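Local coordinates for uncharacterized protein (Staphylococcus aureus subsp. aureus, PDB 3H04), which is of unknown function but probably works as a serine hydrolase of the alpha/beta-hydrolase fold, perhaps an esterase related to bacterial feruloyl esterases, at residues N151-M154 against I155-T159; Q171-L174 against I175-A179; T138-S141 against Y142-K145; D222-V225 against E226-E229; A202-E205 against L206-L209. One frame throughout, in Å; residues are numbered along the deposited sequence.

Contact 1: residues N151-M154 against I155-T159; sequences NETM and IAQLT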
loop_
_atom_site.group_PDB
_atom_site.type_symbol
_atom_site.label_atom_id
_atom_site.label_comp_id
_atom_site.label_asym_id
_atom_site.label_seq_id
_atom_site.Cartn_x
_atom_site.Cartn_y
_atom_site.Cartn_z
ATOM N N ASN A 151 -14.327 23.122 3.389
ATOM C CA ASN A 151 -13.951 23.977 2.256
ATOM C C ASN A 151 -12.438 23.843 1.994
ATOM O O ASN A 151 -11.745 23.131 2.704
ATOM C CB ASN A 151 -14.328 25.411 2.575
ATOM C CG ASN A 151 -13.657 25.878 3.824
ATOM O OD1 ASN A 151 -12.461 25.645 3.989
ATOM N ND2 ASN A 151 -14.419 26.410 4.753
ATOM N N GLU A 152 -11.944 24.538 0.983
ATOM C CA GLU A 152 -10.543 24.450 0.556
ATOM C C GLU A 152 -9.545 25.078 1.533
ATOM O O GLU A 152 -8.362 24.749 1.483
ATOM C CB GLU A 152 -10.354 25.165 -0.805
ATOM C CG GLU A 152 -10.940 24.469 -2.027
ATOM C CD GLU A 152 -10.788 25.310 -3.321
ATOM O OE1 GLU A 152 -11.370 26.422 -3.424
ATOM O OE2 GLU A 152 -10.079 24.853 -4.242
ATOM N N THR A 153 -9.991 26.019 2.359
ATOM C CA THR A 153 -9.087 26.603 3.355
ATOM C C THR A 153 -8.931 25.594 4.465
ATOM O O THR A 153 -7.823 25.328 4.876
ATOM C CB THR A 153 -9.566 27.911 3.955
ATOM O OG1 THR A 153 -9.479 28.929 2.965
ATOM C CG2 THR A 153 -8.696 28.322 5.174
ATOM N N MET A 154 -10.075 25.080 4.937
ATOM C CA MET A 154 -10.144 24.004 5.924
ATOM C C MET A 154 -9.138 22.933 5.519
ATOM O O MET A 154 -8.282 22.569 6.308
ATOM C CB MET A 154 -11.587 23.446 5.995
ATOM C CG MET A 154 -12.072 22.908 7.354
ATOM S SD MET A 154 -11.947 21.114 7.431
ATOM C CE MET A 154 -10.300 20.975 6.774
ATOM N N ILE A 155 -9.206 22.477 4.267
ATOM C CA ILE A 155 -8.318 21.407 3.771
ATOM C C ILE A 155 -6.868 21.852 3.623
ATOM O O ILE A 155 -5.954 21.108 3.990
ATOM C CB ILE A 155 -8.848 20.770 2.449
ATOM C CG1 ILE A 155 -10.330 20.339 2.601
ATOM C CG2 ILE A 155 -7.991 19.611 1.998
ATOM C CD1 ILE A 155 -10.630 19.445 3.779
ATOM N N ALA A 156 -6.630 23.091 3.179
ATOM C CA ALA A 156 -5.254 23.541 3.014
ATOM C C ALA A 156 -4.571 23.627 4.377
ATOM O O ALA A 156 -3.375 23.396 4.503
ATOM C CB ALA A 156 -5.215 24.863 2.320
ATOM N N GLN A 157 -5.326 23.939 5.417
ATOM C CA GLN A 157 -4.711 24.035 6.742
ATOM C C GLN A 157 -4.463 22.672 7.393
ATOM O O GLN A 157 -3.956 22.609 8.515
ATOM C CB GLN A 157 -5.524 24.974 7.652
ATOM C CG GLN A 157 -5.562 26.440 7.161
ATOM C CD GLN A 157 -4.156 27.041 6.881
ATOM O OE1 GLN A 157 -3.846 27.427 5.746
ATOM N NE2 GLN A 157 -3.305 27.083 7.907
ATOM N N LEU A 158 -4.805 21.577 6.703
ATOM C CA LEU A 158 -4.462 20.244 7.195
ATOM C C LEU A 158 -3.177 19.723 6.574
ATOM O O LEU A 158 -2.677 18.654 6.949
ATOM C CB LEU A 158 -5.621 19.305 6.963
ATOM C CG LEU A 158 -6.859 19.608 7.787
ATOM C CD1 LEU A 158 -8.038 18.691 7.400
ATOM C CD2 LEU A 158 -6.490 19.542 9.320
ATOM N N THR A 159 -2.632 20.500 5.630
ATOM C CA THR A 159 -1.368 20.208 5.025
ATOM C C THR A 159 -0.215 20.822 5.780
ATOM O O THR A 159 -0.357 21.713 6.658
ATOM C CB THR A 159 -1.305 20.650 3.523
ATOM O OG1 THR A 159 -1.338 22.065 3.442
ATOM C CG2 THR A 159 -2.455 20.072 2.749
#
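Met154 reaches Leu158, just past the end of helix 152-156, and Ile155 beside it. The methionine chain bends at both chi2 (-99°) and chi3, which folds CE back so that in this conformer it touches the CD1 methyls of both residues. Met154 CE lies 3.4 Å from Ile155 CD1 and tighter than a normal contact against Leu158 CD1; since Met154 has a second conformer, both distances are doubtful. Thr153 and Gln157 lie side by side, with Thr153 CG2 4.2 Å from Gln157 CG.

The polar part begins with an N-cap: Asn151 OD1 accepts from Met154 N at 2.6 Å, so the first turn starts with a side-chain acceptor. Backbone bonds continue it, from Ile155 N to Asn151 O (3.1 Å), Ala156 N to Glu152 O (2.9 Å) and Gln157 N to Thr153 O (2.9 Å). At the far end a type I turn closes from Ala156 to Thr159, where Ala156 O takes both Thr159 N and Thr159 OG1, the hydroxyl at 2.7 Å.

Helix 152-156 lies against helix 173-182: Ile155 and Glu152 rest on Tyr178, Leu158 on Leu174, and Thr159 on Ile175.

Contact 2: residues Q171-L174 against I175-A179; sequences QRFL and IYVYA
Ile175 lays its CD1 across the extended side chain of Arg172: the methyl is 3.6 Å from Arg172 CG and sits over one face of the guanidinium, 4.2 Å above its centre. Arg172 CG stands anti to the backbone N (chi1 -179°) and the chain runs on extended to NE. The guanidinium bonds to Glu72 in a salt bridge, and to Met41 O and Gln168 OE1. Ile175 N meanwhile bonds to Arg172 O at 2.9 Å.

Tyr176 comes next. Its N makes a weak bond to Phe173 O, and its ring leaves the segment, meeting Tyr143 edge-to-face while OH bonds to Asp222. This puts the Tyr176 side chain near, though not touching, the probable catalytic triad of an alpha/beta hydrolase.

Val177 faces back along the helix. Its CG2 lies at the edge of the Phe173 ring, close to the ring plane and 3.7 Å from Phe173 CE1, the two side chains running the same way. Val177 N reaches Phe173 O at 3.2 Å.

Tyr178 N bonds to Leu174 O at 2.9 Å. Tyr178 CB also lies 3.3 Å from Leu174 O, and the tyrosine OH continues to Lys184 NZ.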
loop_
_atom_site.group_PDB
_atom_site.type_symbol
_atom_site.label_atom_id
_atom_site.label_comp_id
_atom_site.label_asym_id
_atom_site.label_seq_id
_atom_site.Cartn_x
_atom_site.Cartn_y
_atom_site.Cartn_z
ATOM N N GLN A 171 -6.345 15.094 11.963
ATOM C CA GLN A 171 -7.407 15.022 10.952
ATOM C C GLN A 171 -6.980 15.172 9.485
ATOM O O GLN A 171 -7.741 15.481 8.599
ATOM C CB GLN A 171 -8.554 15.948 11.302
ATOM C CG GLN A 171 -8.282 17.327 11.259
ATOM C CD GLN A 171 -7.675 17.880 12.549
ATOM O OE1 GLN A 171 -6.979 17.196 13.305
ATOM N NE2 GLN A 171 -7.867 19.150 12.744
ATOM N N ARG A 172 -5.740 14.850 9.234
ATOM C CA ARG A 172 -5.189 14.974 7.931
ATOM C C ARG A 172 -6.000 14.134 6.948
ATOM O O ARG A 172 -6.101 14.502 5.775
ATOM C CB ARG A 172 -3.724 14.496 7.960
ATOM C CG ARG A 172 -3.056 14.622 6.627
ATOM C CD ARG A 172 -1.605 14.338 6.757
ATOM N NE ARG A 172 -1.068 14.313 5.436
ATOM C CZ ARG A 172 -0.339 15.257 4.879
ATOM N NH1 ARG A 172 0.053 16.335 5.563
ATOM N NH2 ARG A 172 0.005 15.089 3.606
ATOM N N PHE A 173 -6.575 13.038 7.415
ATOM C CA PHE A 173 -7.354 12.180 6.513
ATOM C C PHE A 173 -8.494 12.870 5.754
ATOM O O PHE A 173 -8.897 12.397 4.671
ATOM C CB PHE A 173 -7.828 10.949 7.242
ATOM C CG PHE A 173 -9.085 11.118 7.898
ATOM C CD1 PHE A 173 -10.237 10.933 7.181
ATOM C CD2 PHE A 173 -9.156 11.507 9.221
ATOM C CE1 PHE A 173 -11.403 11.094 7.710
ATOM C CE2 PHE A 173 -10.425 11.653 9.786
ATOM C CZ PHE A 173 -11.535 11.452 9.012
ATOM N N LEU A 174 -8.954 14.028 6.247
ATOM C CA LEU A 174 -9.985 14.777 5.528
ATOM C C LEU A 174 -9.507 15.283 4.191
ATOM O O LEU A 174 -10.328 15.540 3.338
ATOM C CB LEU A 174 -10.493 15.957 6.355
ATOM C CG LEU A 174 -11.320 15.566 7.575
ATOM C CD1 LEU A 174 -11.526 16.812 8.472
ATOM C CD2 LEU A 174 -12.656 14.904 7.188
ATOM N N ILE A 175 -8.191 15.459 4.025
ATOM C CA ILE A 175 -7.629 15.838 2.711
ATOM C C ILE A 175 -7.983 14.769 1.663
ATOM O O ILE A 175 -8.347 15.084 0.518
ATOM C CB ILE A 175 -6.103 15.983 2.757
ATOM C CG1 ILE A 175 -5.648 17.078 3.727
ATOM C CG2 ILE A 175 -5.534 16.333 1.341
ATOM C CD1 ILE A 175 -4.106 16.881 3.997
ATOM N N TYR A 176 -7.925 13.512 2.075
ATOM C CA TYR A 176 -8.254 12.371 1.189
ATOM C C TYR A 176 -9.785 12.264 0.950
ATOM O O TYR A 176 -10.228 12.015 -0.179
ATOM C CB TYR A 176 -7.720 11.078 1.780
ATOM C CG TYR A 176 -8.176 9.838 1.025
ATOM C CD1 TYR A 176 -7.616 9.531 -0.240
ATOM C CD2 TYR A 176 -9.192 9.057 1.490
ATOM C CE1 TYR A 176 -8.050 8.478 -0.990
ATOM C CE2 TYR A 176 -9.609 7.910 0.773
ATOM C CZ TYR A 176 -9.018 7.628 -0.475
ATOM O OH TYR A 176 -9.378 6.561 -1.308
ATOM N N VAL A 177 -10.573 12.435 2.004
ATOM C CA VAL A 177 -12.028 12.426 1.873
ATOM C C VAL A 177 -12.453 13.508 0.883
ATOM O O VAL A 177 -13.300 13.292 -0.017
ATOM C CB VAL A 177 -12.691 12.671 3.274
ATOM C CG1 VAL A 177 -14.142 13.055 3.112
ATOM C CG2 VAL A 177 -12.617 11.374 4.206
ATOM N N TYR A 178 -11.841 14.672 1.034
ATOM C CA TYR A 178 -12.131 15.795 0.160
ATOM C C TYR A 178 -11.735 15.444 -1.279
ATOM O O TYR A 178 -12.503 15.665 -2.215
ATOM C CB TYR A 178 -11.353 17.023 0.627
ATOM C CG TYR A 178 -11.550 18.219 -0.265
ATOM C CD1 TYR A 178 -12.707 18.961 -0.199
ATOM C CD2 TYR A 178 -10.563 18.609 -1.155
ATOM C CE1 TYR A 178 -12.879 20.113 -1.020
ATOM C CE2 TYR A 178 -10.736 19.711 -1.976
ATOM C CZ TYR A 178 -11.883 20.446 -1.908
ATOM O OH TYR A 178 -12.018 21.517 -2.738
ATOM N N ALA A 179 -10.524 14.934 -1.441
ATOM C CA ALA A 179 -10.031 14.587 -2.772
ATOM C C ALA A 179 -10.943 13.577 -3.511
ATOM O O ALA A 179 -11.350 13.812 -4.697
ATOM C CB ALA A 179 -8.586 14.035 -2.662
#

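Contact 3: residues T138-S141 against Y142-K145; sequences TTNS and YYAK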
loop_
_atom_site.group_PDB
_atom_site.type_symbol
_atom_site.label_atom_id
_atom_site.label_comp_id
_atom_site.label_asym_id
_atom_site.label_seq_id
_atom_site.Cartn_x
_atom_site.Cartn_y
_atom_site.Cartn_z
ATOM N N THR A 138 -13.426 10.162 -11.119
ATOM C CA THR A 138 -14.676 10.817 -10.817
ATOM C C THR A 138 -14.938 10.923 -9.307
ATOM O O THR A 138 -14.197 10.395 -8.476
ATOM C CB THR A 138 -15.837 10.064 -11.482
ATOM O OG1 THR A 138 -15.902 8.762 -10.912
ATOM C CG2 THR A 138 -15.618 9.908 -13.011
ATOM N N THR A 139 -15.990 11.654 -8.974
ATOM C CA THR A 139 -16.459 11.774 -7.607
ATOM C C THR A 139 -16.839 10.439 -7.030
ATOM O O THR A 139 -17.523 9.675 -7.675
ATOM C CB THR A 139 -17.696 12.696 -7.560
ATOM O OG1 THR A 139 -17.237 14.021 -7.789
ATOM C CG2 THR A 139 -18.387 12.638 -6.210
ATOM N N ASN A 140 -16.367 10.155 -5.821
ATOM C CA ASN A 140 -16.777 8.970 -5.080
ATOM C C ASN A 140 -17.959 9.335 -4.166
ATOM O O ASN A 140 -17.841 10.203 -3.291
ATOM C CB ASN A 140 -15.603 8.410 -4.283
ATOM C CG ASN A 140 -15.950 7.134 -3.494
ATOM O OD1 ASN A 140 -16.854 7.123 -2.632
ATOM N ND2 ASN A 140 -15.180 6.091 -3.720
ATOM N N SER A 141 -19.096 8.669 -4.412
ATOM C CA SER A 141 -20.344 8.824 -3.634
ATOM C C SER A 141 -20.203 8.748 -2.133
ATOM O O SER A 141 -20.849 9.504 -1.394
ATOM C CB SER A 141 -21.327 7.680 -4.015
ATOM O OG SER A 141 -21.896 7.957 -5.248
ATOM N N TYR A 142 -19.438 7.770 -1.681
ATOM C CA TYR A 142 -19.271 7.528 -0.256
ATOM C C TYR A 142 -18.646 8.735 0.429
ATOM O O TYR A 142 -19.023 9.052 1.546
ATOM C CB TYR A 142 -18.466 6.258 -0.035
ATOM C CG TYR A 142 -18.210 5.911 1.396
ATOM C CD1 TYR A 142 -19.095 5.075 2.118
ATOM C CD2 TYR A 142 -17.073 6.367 2.036
ATOM C CE1 TYR A 142 -18.856 4.771 3.487
ATOM C CE2 TYR A 142 -16.820 6.070 3.371
ATOM C CZ TYR A 142 -17.732 5.275 4.093
ATOM O OH TYR A 142 -17.425 4.969 5.381
ATOM N N TYR A 143 -17.714 9.413 -0.238
ATOM C CA TYR A 143 -16.984 10.557 0.354
ATOM C C TYR A 143 -17.592 11.932 0.129
ATOM O O TYR A 143 -17.186 12.901 0.762
ATOM C CB TYR A 143 -15.544 10.525 -0.177
ATOM C CG TYR A 143 -14.773 9.327 0.320
ATOM C CD1 TYR A 143 -14.507 9.163 1.677
ATOM C CD2 TYR A 143 -14.323 8.365 -0.540
ATOM C CE1 TYR A 143 -13.744 8.056 2.137
ATOM C CE2 TYR A 143 -13.573 7.264 -0.087
ATOM C CZ TYR A 143 -13.335 7.104 1.266
ATOM O OH TYR A 143 -12.598 6.024 1.716
ATOM N N ALA A 144 -18.546 12.024 -0.808
ATOM C CA ALA A 144 -19.086 13.312 -1.270
ATOM C C ALA A 144 -19.726 14.219 -0.191
ATOM O O ALA A 144 -19.468 15.443 -0.162
ATOM C CB ALA A 144 -20.083 13.041 -2.424
ATOM N N LYS A 145 -20.522 13.655 0.721
ATOM C CA LYS A 145 -21.229 14.488 1.729
ATOM C C LYS A 145 -20.235 15.205 2.649
ATOM O O LYS A 145 -20.324 16.413 2.846
ATOM C CB LYS A 145 -22.176 13.671 2.605
ATOM C CG LYS A 145 -23.392 13.065 1.896
ATOM C CD LYS A 145 -24.568 12.916 2.875
ATOM C CE LYS A 145 -25.725 12.138 2.255
ATOM N NZ LYS A 145 -27.068 12.412 2.899
HETATM O O HOH W 1 -21.472 10.989 0.806
#
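Asn140 is the N-cap of helix 141-147, and its side-chain oxygen gathers the first amides of that helix. OD1 accepts from Tyr142 N at 2.8 Å and from Tyr143 N at 3.4 Å, both weak, the first bent and the second long. CG stands opposite the backbone N (chi1 -179°), which swings the amide forward over the helix start, where OD1 also lies 3.2 Å from Tyr142 CB. The amide runs alongside the Tyr142 side chain, its plane 84° from the ring, and meets the Tyr143 ring at 52°, with Asn140 CG 3.6 Å from Tyr143 CD2. At the other end of the amide, ND2 bonds to Tyr221 O. Just before the cap, Thr139 CG2 lies 4.2 Å from Ala144 CB.

Asn140 O receives weak bonds from Tyr143 N and Ala144 N, and Ser141 O one from Ala144 N. Where Ser141 O might have met Lys145 N directly, a water intervenes, donating to Ser141 O at 2.7 Å and accepting from Lys145 N at 2.8 Å. The first turn is thus held by several weak bonds, long or bent, and a water, and the N-H groups bonded to OD1 probably favour this orientation of the amide.

Contact 4: residues D222-V225 against E226-E229; sequences DVPV and EESE
Val223 CG1 packs on Glu227 CG at 3.9 Å, joining the loop that follows strand 212-217 to the first turn of helix 226-232. In an alpha/beta hydrolase the acid of the triad usually sits in this loop, and here the probable one is Asp220, whose OD1 bonds to the backbone N of Asp222 and of Val223.

Two carbonyls of the loop take up amides of the first turn. Pro224 O accepts from Glu227 N at 2.9 Å. Val225 O holds Glu229 N at 3.1 Å and receives a weak second bond from Ser228 N. Pro224 O also lies against the base of the glutamate, 3.5 Å from Glu227 CB.

Asp222, Glu227, Ser228 and Glu229 find side-chain partners outside the two segments. Asp222 OD1 is hydrogen-bonded to Tyr143 OH and Tyr176 OH, and Asp222 O to Arg180 NH1. Glu227 OE1 pairs with Arg130 and Glu229 OE2 with Arg242, both as salt bridges. His216 serves both segments, its ND1 bonded to Ser228 OG and its NE2 to Val223 O.

Val223 and Glu227 cross at about a right angle, the glutamate bent at chi2. Glu229 instead runs extended beyond CG, bringing OE2 to 3.9 Å from Val225 CG1. Glu226 bends at chi2 (90°), which turns its carboxylate back over the loop until OE1 lies 3.5 Å from Pro224 CB.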
loop_
_atom_site.group_PDB
_atom_site.type_symbol
_atom_site.label_atom_id
_atom_site.label_comp_id
_atom_site.label_asym_id
_atom_site.label_seq_id
_atom_site.Cartn_x
_atom_site.Cartn_y
_atom_site.Cartn_z
ATOM N N ASP A 222 -14.415 2.248 -1.494
ATOM C CA ASP A 222 -13.238 3.105 -1.696
ATOM C C ASP A 222 -12.413 2.690 -2.946
ATOM O O ASP A 222 -12.088 3.528 -3.816
ATOM C CB ASP A 222 -12.368 3.042 -0.434
ATOM C CG ASP A 222 -11.110 3.954 -0.528
ATOM O OD1 ASP A 222 -11.117 5.083 -0.019
ATOM O OD2 ASP A 222 -10.103 3.523 -1.111
ATOM N N VAL A 223 -12.131 1.385 -3.048
ATOM C CA VAL A 223 -11.445 0.779 -4.169
ATOM C C VAL A 223 -12.383 -0.319 -4.687
ATOM O O VAL A 223 -12.606 -1.286 -4.011
ATOM C CB VAL A 223 -10.136 0.068 -3.779
ATOM C CG1 VAL A 223 -9.526 -0.621 -5.010
ATOM C CG2 VAL A 223 -9.165 1.031 -3.179
ATOM N N PRO A 224 -12.951 -0.144 -5.846
ATOM C CA PRO A 224 -13.865 -1.178 -6.308
ATOM C C PRO A 224 -13.208 -2.590 -6.393
ATOM O O PRO A 224 -12.057 -2.711 -6.794
ATOM C CB PRO A 224 -14.217 -0.718 -7.721
ATOM C CG PRO A 224 -13.906 0.652 -7.782
ATOM C CD PRO A 224 -12.776 0.929 -6.839
ATOM N N VAL A 225 -13.956 -3.638 -6.042
ATOM C CA VAL A 225 -13.438 -5.012 -6.142
ATOM C C VAL A 225 -13.017 -5.381 -7.579
ATOM O O VAL A 225 -12.155 -6.218 -7.791
ATOM C CB VAL A 225 -14.485 -6.048 -5.577
ATOM C CG1 VAL A 225 -15.710 -6.141 -6.494
ATOM C CG2 VAL A 225 -13.797 -7.399 -5.379
ATOM N N GLU A 226 -13.614 -4.737 -8.574
ATOM C CA GLU A 226 -13.102 -4.882 -9.946
ATOM C C GLU A 226 -11.608 -4.621 -10.150
ATOM O O GLU A 226 -11.011 -5.166 -11.105
ATOM C CB GLU A 226 -13.943 -4.076 -10.970
ATOM C CG GLU A 226 -15.359 -4.592 -11.103
ATOM C CD GLU A 226 -16.387 -3.932 -10.119
ATOM O OE1 GLU A 226 -16.025 -3.349 -9.067
ATOM O OE2 GLU A 226 -17.592 -4.009 -10.417
ATOM N N GLU A 227 -10.969 -3.822 -9.280
ATOM C CA GLU A 227 -9.518 -3.610 -9.409
ATOM C C GLU A 227 -8.742 -4.904 -9.125
ATOM O O GLU A 227 -7.717 -5.193 -9.779
ATOM C CB GLU A 227 -9.020 -2.481 -8.509
ATOM C CG GLU A 227 -9.573 -1.092 -8.905
ATOM C CD GLU A 227 -9.271 -0.767 -10.398
ATOM O OE1 GLU A 227 -8.128 -1.043 -10.867
ATOM O OE2 GLU A 227 -10.170 -0.262 -11.111
ATOM N N SER A 228 -9.251 -5.689 -8.192
ATOM C CA SER A 228 -8.670 -7.001 -7.908
ATOM C C SER A 228 -8.998 -8.003 -9.011
ATOM O O SER A 228 -8.106 -8.785 -9.416
ATOM C CB SER A 228 -9.163 -7.542 -6.571
ATOM O OG SER A 228 -8.513 -6.930 -5.461
ATOM N N GLU A 229 -10.255 -7.981 -9.498
ATOM C CA GLU A 229 -10.657 -8.855 -10.638
ATOM C C GLU A 229 -9.770 -8.557 -11.843
ATOM O O GLU A 229 -9.302 -9.475 -12.508
ATOM C CB GLU A 229 -12.137 -8.685 -10.999
ATOM C CG GLU A 229 -13.103 -9.042 -9.885
ATOM C CD GLU A 229 -14.560 -8.588 -10.122
ATOM O OE1 GLU A 229 -14.878 -7.926 -11.142
ATOM O OE2 GLU A 229 -15.379 -8.928 -9.253
#

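Contact 5: residues A202-E205 against L206-L209; sequences APDE and LKTL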
loop_
_atom_site.group_PDB
_atom_site.type_symbol
_atom_site.label_atom_id
_atom_site.label_comp_id
_atom_site.label_asym_id
_atom_site.label_seq_id
_atom_site.Cartn_x
_atom_site.Cartn_y
_atom_site.Cartn_z
ATOM N N ALA A 202 0.718 -2.602 -17.146
ATOM C CA ALA A 202 0.173 -3.136 -18.392
ATOM C C ALA A 202 -0.150 -4.639 -18.293
ATOM O O ALA A 202 0.449 -5.343 -17.480
ATOM C CB ALA A 202 1.148 -2.898 -19.579
ATOM N N PRO A 203 -1.071 -5.137 -19.145
ATOM C CA PRO A 203 -1.388 -6.580 -19.125
ATOM C C PRO A 203 -0.162 -7.504 -19.245
ATOM O O PRO A 203 -0.084 -8.512 -18.527
ATOM C CB PRO A 203 -2.292 -6.737 -20.339
ATOM C CG PRO A 203 -3.015 -5.462 -20.403
ATOM C CD PRO A 203 -1.933 -4.436 -20.123
ATOM N N ASP A 204 0.778 -7.145 -20.130
ATOM C CA ASP A 204 1.982 -7.952 -20.366
ATOM C C ASP A 204 2.925 -7.966 -19.171
ATOM O O ASP A 204 3.668 -8.923 -18.979
ATOM C CB ASP A 204 2.733 -7.478 -21.609
ATOM C CG ASP A 204 2.175 -8.071 -22.900
ATOM O OD1 ASP A 204 1.249 -8.922 -22.821
ATOM O OD2 ASP A 204 2.698 -7.722 -23.994
ATOM N N GLU A 205 2.865 -6.900 -18.370
ATOM C CA GLU A 205 3.588 -6.767 -17.137
ATOM C C GLU A 205 2.899 -7.529 -15.997
ATOM O O GLU A 205 3.585 -8.228 -15.242
ATOM C CB GLU A 205 3.711 -5.269 -16.782
ATOM C CG GLU A 205 4.470 -4.472 -17.829
ATOM C CD GLU A 205 5.946 -4.361 -17.505
ATOM O OE1 GLU A 205 6.550 -5.383 -17.057
ATOM O OE2 GLU A 205 6.501 -3.230 -17.679
ATOM N N LEU A 206 1.568 -7.459 -15.921
ATOM C CA LEU A 206 0.810 -8.242 -14.932
ATOM C C LEU A 206 1.068 -9.758 -15.099
ATOM O O LEU A 206 1.225 -10.513 -14.126
ATOM C CB LEU A 206 -0.686 -7.956 -15.065
ATOM C CG LEU A 206 -1.176 -6.625 -14.505
ATOM C CD1 LEU A 206 -2.648 -6.449 -14.856
ATOM C CD2 LEU A 206 -0.945 -6.611 -12.982
ATOM N N LYS A 207 1.109 -10.179 -16.367
ATOM C CA LYS A 207 1.371 -11.566 -16.748
ATOM C C LYS A 207 2.692 -12.117 -16.231
ATOM O O LYS A 207 2.873 -13.318 -16.137
ATOM C CB LYS A 207 1.406 -11.686 -18.262
ATOM C CG LYS A 207 0.069 -11.686 -18.935
ATOM C CD LYS A 207 0.211 -12.161 -20.406
ATOM C CE LYS A 207 0.608 -13.605 -20.561
ATOM N NZ LYS A 207 0.431 -14.034 -21.998
ATOM N N THR A 208 3.638 -11.235 -15.947
ATOM C CA THR A 208 4.937 -11.664 -15.467
ATOM C C THR A 208 5.133 -11.425 -13.985
ATOM O O THR A 208 6.236 -11.598 -13.498
ATOM C CB THR A 208 6.066 -10.926 -16.253
ATOM O OG1 THR A 208 6.014 -9.545 -15.935
ATOM C CG2 THR A 208 5.887 -11.138 -17.753
ATOM N N LEU A 209 4.081 -11.017 -13.267
ATOM C CA LEU A 209 4.229 -10.786 -11.828
ATOM C C LEU A 209 4.420 -12.091 -11.063
ATOM O O LEU A 209 3.928 -13.139 -11.506
ATOM C CB LEU A 209 3.055 -10.002 -11.263
ATOM C CG LEU A 209 2.923 -8.521 -11.577
ATOM C CD1 LEU A 209 1.747 -7.994 -10.829
ATOM C CD2 LEU A 209 4.234 -7.760 -11.207
#
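Glu205 and Thr208 are linked through the backbone oxygen of the glutamate. Glu205 O accepts from Thr208 OG1 at 2.8 Å and from Thr208 N at 3.1 Å, both donors coming from the same face of the carbonyl plane; the amide stands well above that plane, 64° out of it. The hydroxyl can do this because Thr208 sets OG1 between its own N and carbonyl carbon (chi1 66°), which turns it back toward the preceding turn. Leu209 CG adds a carbon neighbour, 3.7 Å from Glu205 O. The Glu205 chain bends at chi2, and its side chain touches Arg115 of helix 105-116.

Leu206 N bonds at 2.9 Å to the O of Ala202, the N-cap residue of the helix. The leucine side chain lies over the same start of the helix, with Leu206 CB 3.6 Å from Pro203 O. Lys207 N follows with a bond to Pro203 O.

Asp204 runs alongside Lys207, both side chains pointing the same way. The contact is through the lysine's carbons, Asp204 OD1 being 4.2 Å from Lys207 CD. Lys207 NZ stays 5.2 Å from Asp204 OD1, too far for a salt bridge, so any attraction is probably weak.

From Leu206 to Leu209 the chain makes a type I turn that ends helix 203-206 ahead of strand 212-217. Leu209 packs on Leu111 and Ala114 of helix 105-116, while Pro203 and Leu206 touch His234 in the loop after helix 226-232.

In the fold
Contacts 1, 2 and 3 belong to consecutive helices on the same side of the chain's centre. Contacts 1 and 2 touch, their centres about 9 Å apart, and contacts 2 and 3 touch with centres about 12 Å apart, so contact 2 lies in the middle. Both contacts 2 and 3 meet contact 4 at one carboxylate oxygen: Asp222 OD1 makes probable hydrogen bonds with Tyr176 OH at 2.6 Å and Tyr143 OH at 2.5 Å. That point adjoins the probable Ser104-His248-Asp220 triad, since Asp222 and Val223 touch His248. Contact 5 stands apart, its nearest atoms about 7 Å from contact 4 and about 30 Å from contact 1, across the chain's centre.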